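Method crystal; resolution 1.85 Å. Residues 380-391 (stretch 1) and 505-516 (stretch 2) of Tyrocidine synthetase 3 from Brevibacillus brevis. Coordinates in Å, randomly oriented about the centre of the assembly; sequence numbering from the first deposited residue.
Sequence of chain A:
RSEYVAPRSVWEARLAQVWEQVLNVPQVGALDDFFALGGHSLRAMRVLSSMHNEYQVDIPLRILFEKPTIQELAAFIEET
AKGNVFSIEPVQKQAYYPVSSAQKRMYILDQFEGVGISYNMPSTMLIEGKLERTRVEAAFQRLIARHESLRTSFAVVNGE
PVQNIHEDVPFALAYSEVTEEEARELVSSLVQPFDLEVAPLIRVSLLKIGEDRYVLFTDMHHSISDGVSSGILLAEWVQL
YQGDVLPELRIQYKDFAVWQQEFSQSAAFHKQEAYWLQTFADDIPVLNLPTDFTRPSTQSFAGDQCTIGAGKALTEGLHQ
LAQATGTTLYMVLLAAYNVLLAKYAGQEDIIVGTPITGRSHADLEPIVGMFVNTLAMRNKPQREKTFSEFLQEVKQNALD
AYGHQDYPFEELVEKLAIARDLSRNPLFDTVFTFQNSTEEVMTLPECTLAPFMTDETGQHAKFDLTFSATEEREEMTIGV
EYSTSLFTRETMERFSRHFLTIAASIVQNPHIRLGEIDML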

# COMPACT_ATOMS: atom_id res chain seq x y z
N LYS A 380 15.81 -14.18 -3.68
CA LYS A 380 17.13 -14.77 -3.56
C LYS A 380 18.00 -14.42 -4.76
O LYS A 380 18.18 -15.24 -5.67
CB LYS A 380 17.00 -16.28 -3.37
CG LYS A 380 16.30 -16.64 -2.06
CD LYS A 380 16.23 -18.12 -1.81
CE LYS A 380 15.36 -18.42 -0.60
NZ LYS A 380 15.16 -19.89 -0.43
N PRO A 381 18.52 -13.18 -4.78
CA PRO A 381 19.40 -12.73 -5.86
C PRO A 381 20.78 -13.38 -5.77
O PRO A 381 21.74 -12.78 -5.29
CB PRO A 381 19.46 -11.21 -5.64
CG PRO A 381 19.24 -11.03 -4.19
CD PRO A 381 18.28 -12.11 -3.78
N GLN A 382 20.85 -14.62 -6.23
CA GLN A 382 22.09 -15.39 -6.26
C GLN A 382 22.94 -15.01 -7.48
O GLN A 382 22.42 -14.77 -8.56
CB GLN A 382 21.78 -16.89 -6.25
CG GLN A 382 21.06 -17.36 -4.98
CD GLN A 382 20.45 -18.75 -5.11
OE1 GLN A 382 20.69 -19.46 -6.08
NE2 GLN A 382 19.65 -19.13 -4.12
N ARG A 383 24.26 -14.98 -7.28
CA ARG A 383 25.22 -14.52 -8.29
C ARG A 383 25.12 -15.27 -9.63
O ARG A 383 25.36 -14.69 -10.69
CB ARG A 383 26.65 -14.63 -7.75
CG ARG A 383 27.18 -16.06 -7.68
CD ARG A 383 28.29 -16.23 -6.65
NE ARG A 383 27.76 -16.49 -5.31
CZ ARG A 383 28.50 -16.61 -4.21
NH1 ARG A 383 29.83 -16.50 -4.27
NH2 ARG A 383 27.91 -16.84 -3.04
N GLU A 384 24.79 -16.56 -9.56
CA GLU A 384 24.78 -17.43 -10.73
C GLU A 384 23.50 -17.30 -11.56
O GLU A 384 23.47 -17.72 -12.71
CB GLU A 384 24.97 -18.90 -10.31
CG GLU A 384 26.27 -19.13 -9.53
CD GLU A 384 26.47 -20.58 -9.10
OE1 GLU A 384 26.55 -21.47 -9.98
OE2 GLU A 384 26.58 -20.83 -7.88
N LYS A 385 22.45 -16.72 -10.99
CA LYS A 385 21.18 -16.56 -11.69
C LYS A 385 21.29 -15.49 -12.77
O LYS A 385 22.00 -14.51 -12.60
CB LYS A 385 20.07 -16.18 -10.71
CG LYS A 385 19.64 -17.33 -9.82
CD LYS A 385 18.57 -16.90 -8.84
CE LYS A 385 18.16 -18.07 -7.96
NZ LYS A 385 17.28 -17.65 -6.84
N THR A 386 20.58 -15.68 -13.88
CA THR A 386 20.43 -14.63 -14.88
C THR A 386 19.42 -13.64 -14.32
O THR A 386 18.55 -14.02 -13.54
CB THR A 386 19.94 -15.17 -16.23
OG1 THR A 386 18.62 -15.68 -16.09
CG2 THR A 386 20.86 -16.28 -16.75
N PHE A 387 19.54 -12.36 -14.69
CA PHE A 387 18.54 -11.39 -14.23
C PHE A 387 17.16 -11.82 -14.72
O PHE A 387 16.18 -11.69 -14.00
CB PHE A 387 18.84 -9.97 -14.69
CG PHE A 387 17.81 -8.97 -14.25
CD1 PHE A 387 17.81 -8.49 -12.95
CD2 PHE A 387 16.82 -8.55 -15.13
CE1 PHE A 387 16.84 -7.58 -12.53
CE2 PHE A 387 15.84 -7.64 -14.72
CZ PHE A 387 15.85 -7.16 -13.41
N SER A 388 17.10 -12.34 -15.94
CA SER A 388 15.84 -12.79 -16.51
C SER A 388 15.14 -13.82 -15.62
O SER A 388 13.95 -13.68 -15.32
CB SER A 388 16.06 -13.37 -17.92
OG SER A 388 14.83 -13.76 -18.50
N GLU A 389 15.87 -14.84 -15.17
CA GLU A 389 15.26 -15.88 -14.33
C GLU A 389 14.97 -15.36 -12.92
O GLU A 389 13.97 -15.73 -12.32
CB GLU A 389 16.11 -17.15 -14.29
CG GLU A 389 17.32 -17.09 -13.38
CD GLU A 389 18.13 -18.37 -13.45
OE1 GLU A 389 19.32 -18.31 -13.83
OE2 GLU A 389 17.57 -19.44 -13.12
N PHE A 390 15.85 -14.50 -12.39
CA PHE A 390 15.61 -13.86 -11.09
C PHE A 390 14.35 -13.00 -11.13
O PHE A 390 13.52 -13.05 -10.21
CB PHE A 390 16.80 -13.00 -10.66
CG PHE A 390 16.56 -12.25 -9.39
CD1 PHE A 390 16.36 -12.93 -8.20
CD2 PHE A 390 16.50 -10.86 -9.37
CE1 PHE A 390 16.12 -12.25 -7.01
CE2 PHE A 390 16.26 -10.17 -8.19
CZ PHE A 390 16.06 -10.87 -7.01
N LEU A 391 14.21 -12.22 -12.20
CA LEU A 391 13.01 -11.39 -12.38
C LEU A 391 11.74 -12.24 -12.40
O LEU A 391 10.71 -11.83 -11.88
CB LEU A 391 13.12 -10.57 -13.67
CG LEU A 391 11.85 -9.79 -14.07
CD1 LEU A 391 11.45 -8.81 -12.97
CD2 LEU A 391 12.05 -9.08 -15.40
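Stretch 2 505-516: SIVQNPHIRLGE

How does the first part of stretch 2 meet stretch 1? It enters as the last turn of a helix, residues 505-508, and touches stretch 1 there through Ile506 alone. The CA-to-CB bond of Ile506 points toward stretch 1, and with chi1 and chi2 both p its CG2 lies over one face of the Phe387 ring, 3.8 Å from the centroid and 16° off the ring normal, a CH-pi contact. Val507 points away, and Ser505 and Gln508 make no contact. Asn509 is the first residue to leave helical phi/psi, at -150/92, and starts a type I turn closed by Ile512 N to Asn509 O at 3.2 Å.

What does this turn offer to the start of the helix at Phe387? Mainly carbonyl oxygens. Pro510 O lies near the plane of the Phe387 ring, at its edge, 3.3 Å from Phe387 CB, and accepts a weak hydrogen bond from Ser388 N at 2.8 Å, with an angle of only 119°. The His511 CA-to-CB bond points away, yet with chi1 m its ring atom ND1 comes within 3.5 Å of Ser388 CB. Next, Ile512 O takes a straighter bond from Phe387 N, again 2.8 Å long. The first two amides of the helix are thus both engaged by stretch 2.

Which way do the two backbones run where they pair? They are antiparallel: as stretch 2 advances from Ile512 to Gly515, its partners step back from Phe387 to Arg383. Both chains are extended at the single beta bridge, where Thr386 and Arg513 have phi/psi of -77/150 and -81/144 and CA atoms 4.0 Å apart. Phe387 N to Ile512 O and Leu514 N to Lys385 O, the latter 2.9 Å, flank this pair. The Arg513 side chain reaches across the loop: NH1 donates to Glu384 O at 2.8 Å, while Thr386 CG2 sits over one face of the guanidinium, 3.3 Å from NH1. Glu389 OE1, 4.1 Å from Arg513 NH1, is too distant for a salt bridge; it instead accepts from Thr386 N at 2.9 Å.

What secures the far end? Leu514 points toward stretch 1 and has the largest covered area of either stretch. Its CD1 packs 3.7 Å from Pro381 CB and over one face of the Phe390 ring, 4.2 Å from CG; its CD2 reaches Phe387 CB at 4.0 Å. As the chain turns into a 3-10 segment, Gly515 N bonds to Arg383 O at 3.0 Å.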

# COMPACT_ATOMS: atom_id res chain seq x y z
N SER A 505 22.09 -1.71 -17.36
CA SER A 505 22.72 -2.98 -17.74
C SER A 505 21.71 -4.09 -18.03
O SER A 505 21.86 -4.84 -18.99
CB SER A 505 23.65 -3.45 -16.62
OG SER A 505 24.60 -2.44 -16.31
N ILE A 506 20.67 -4.19 -17.20
CA ILE A 506 19.65 -5.23 -17.38
C ILE A 506 18.74 -4.92 -18.58
O ILE A 506 18.23 -5.85 -19.22
CB ILE A 506 18.84 -5.51 -16.08
CG1 ILE A 506 18.02 -4.29 -15.63
CG2 ILE A 506 19.77 -5.94 -14.96
CD1 ILE A 506 16.85 -3.96 -16.54
N VAL A 507 18.54 -3.64 -18.89
CA VAL A 507 17.83 -3.26 -20.11
C VAL A 507 18.67 -3.62 -21.36
O VAL A 507 18.14 -4.14 -22.35
CB VAL A 507 17.46 -1.75 -20.12
CG1 VAL A 507 17.01 -1.30 -21.51
CG2 VAL A 507 16.35 -1.48 -19.11
N GLN A 508 19.97 -3.34 -21.29
CA GLN A 508 20.92 -3.72 -22.35
C GLN A 508 20.91 -5.23 -22.59
O GLN A 508 20.86 -5.68 -23.74
CB GLN A 508 22.34 -3.28 -21.96
CG GLN A 508 23.44 -3.60 -23.01
CD GLN A 508 24.85 -3.51 -22.44
OE1 GLN A 508 25.84 -3.63 -23.17
NE2 GLN A 508 24.95 -3.29 -21.13
N ASN A 509 20.95 -6.00 -21.51
CA ASN A 509 21.04 -7.45 -21.58
C ASN A 509 20.35 -8.10 -20.38
O ASN A 509 21.00 -8.31 -19.34
CB ASN A 509 22.50 -7.89 -21.66
CG ASN A 509 22.67 -9.40 -21.76
OD1 ASN A 509 21.70 -10.14 -21.97
ND2 ASN A 509 23.91 -9.86 -21.60
N PRO A 510 19.05 -8.43 -20.51
CA PRO A 510 18.29 -9.03 -19.41
C PRO A 510 18.79 -10.41 -18.97
O PRO A 510 18.44 -10.86 -17.89
CB PRO A 510 16.87 -9.15 -19.97
CG PRO A 510 16.84 -8.34 -21.20
CD PRO A 510 18.22 -8.23 -21.71
N HIS A 511 19.58 -11.07 -19.81
CA HIS A 511 20.07 -12.41 -19.49
C HIS A 511 21.45 -12.40 -18.83
O HIS A 511 21.99 -13.46 -18.52
CB HIS A 511 20.05 -13.26 -20.75
CG HIS A 511 18.70 -13.34 -21.38
ND1 HIS A 511 17.70 -14.14 -20.88
CD2 HIS A 511 18.16 -12.66 -22.42
CE1 HIS A 511 16.61 -13.99 -21.61
NE2 HIS A 511 16.86 -13.09 -22.55
N ILE A 512 21.99 -11.21 -18.60
CA ILE A 512 23.23 -11.06 -17.84
C ILE A 512 23.08 -11.72 -16.48
O ILE A 512 22.02 -11.65 -15.86
CB ILE A 512 23.61 -9.58 -17.65
CG1 ILE A 512 25.02 -9.45 -17.06
CG2 ILE A 512 22.58 -8.86 -16.76
CD1 ILE A 512 25.56 -8.04 -17.07
N ARG A 513 24.13 -12.39 -16.02
CA ARG A 513 24.09 -13.04 -14.71
C ARG A 513 24.36 -12.01 -13.63
O ARG A 513 25.14 -11.07 -13.83
CB ARG A 513 25.05 -14.23 -14.66
CG ARG A 513 24.65 -15.33 -15.65
CD ARG A 513 25.42 -16.63 -15.44
NE ARG A 513 25.08 -17.63 -16.45
CZ ARG A 513 23.99 -18.40 -16.43
NH1 ARG A 513 23.09 -18.30 -15.46
NH2 ARG A 513 23.78 -19.28 -17.41
N LEU A 514 23.69 -12.15 -12.49
CA LEU A 514 23.74 -11.13 -11.44
C LEU A 514 25.17 -10.77 -11.05
O LEU A 514 25.49 -9.59 -10.87
CB LEU A 514 22.94 -11.57 -10.21
CG LEU A 514 21.43 -11.81 -10.38
CD1 LEU A 514 20.75 -11.78 -9.02
CD2 LEU A 514 20.79 -10.80 -11.33
N GLY A 515 26.03 -11.78 -10.91
CA GLY A 515 27.43 -11.56 -10.56
C GLY A 515 28.23 -10.79 -11.61
O GLY A 515 29.21 -10.13 -11.28
N GLU A 516 27.81 -10.88 -12.87
CA GLU A 516 28.48 -10.18 -13.97
C GLU A 516 28.02 -8.73 -14.14
O GLU A 516 28.64 -7.97 -14.88
CB GLU A 516 28.29 -10.95 -15.29
CG GLU A 516 29.40 -11.94 -15.61
CD GLU A 516 29.49 -13.07 -14.60
OE1 GLU A 516 28.57 -13.92 -14.57
OE2 GLU A 516 30.49 -13.12 -13.86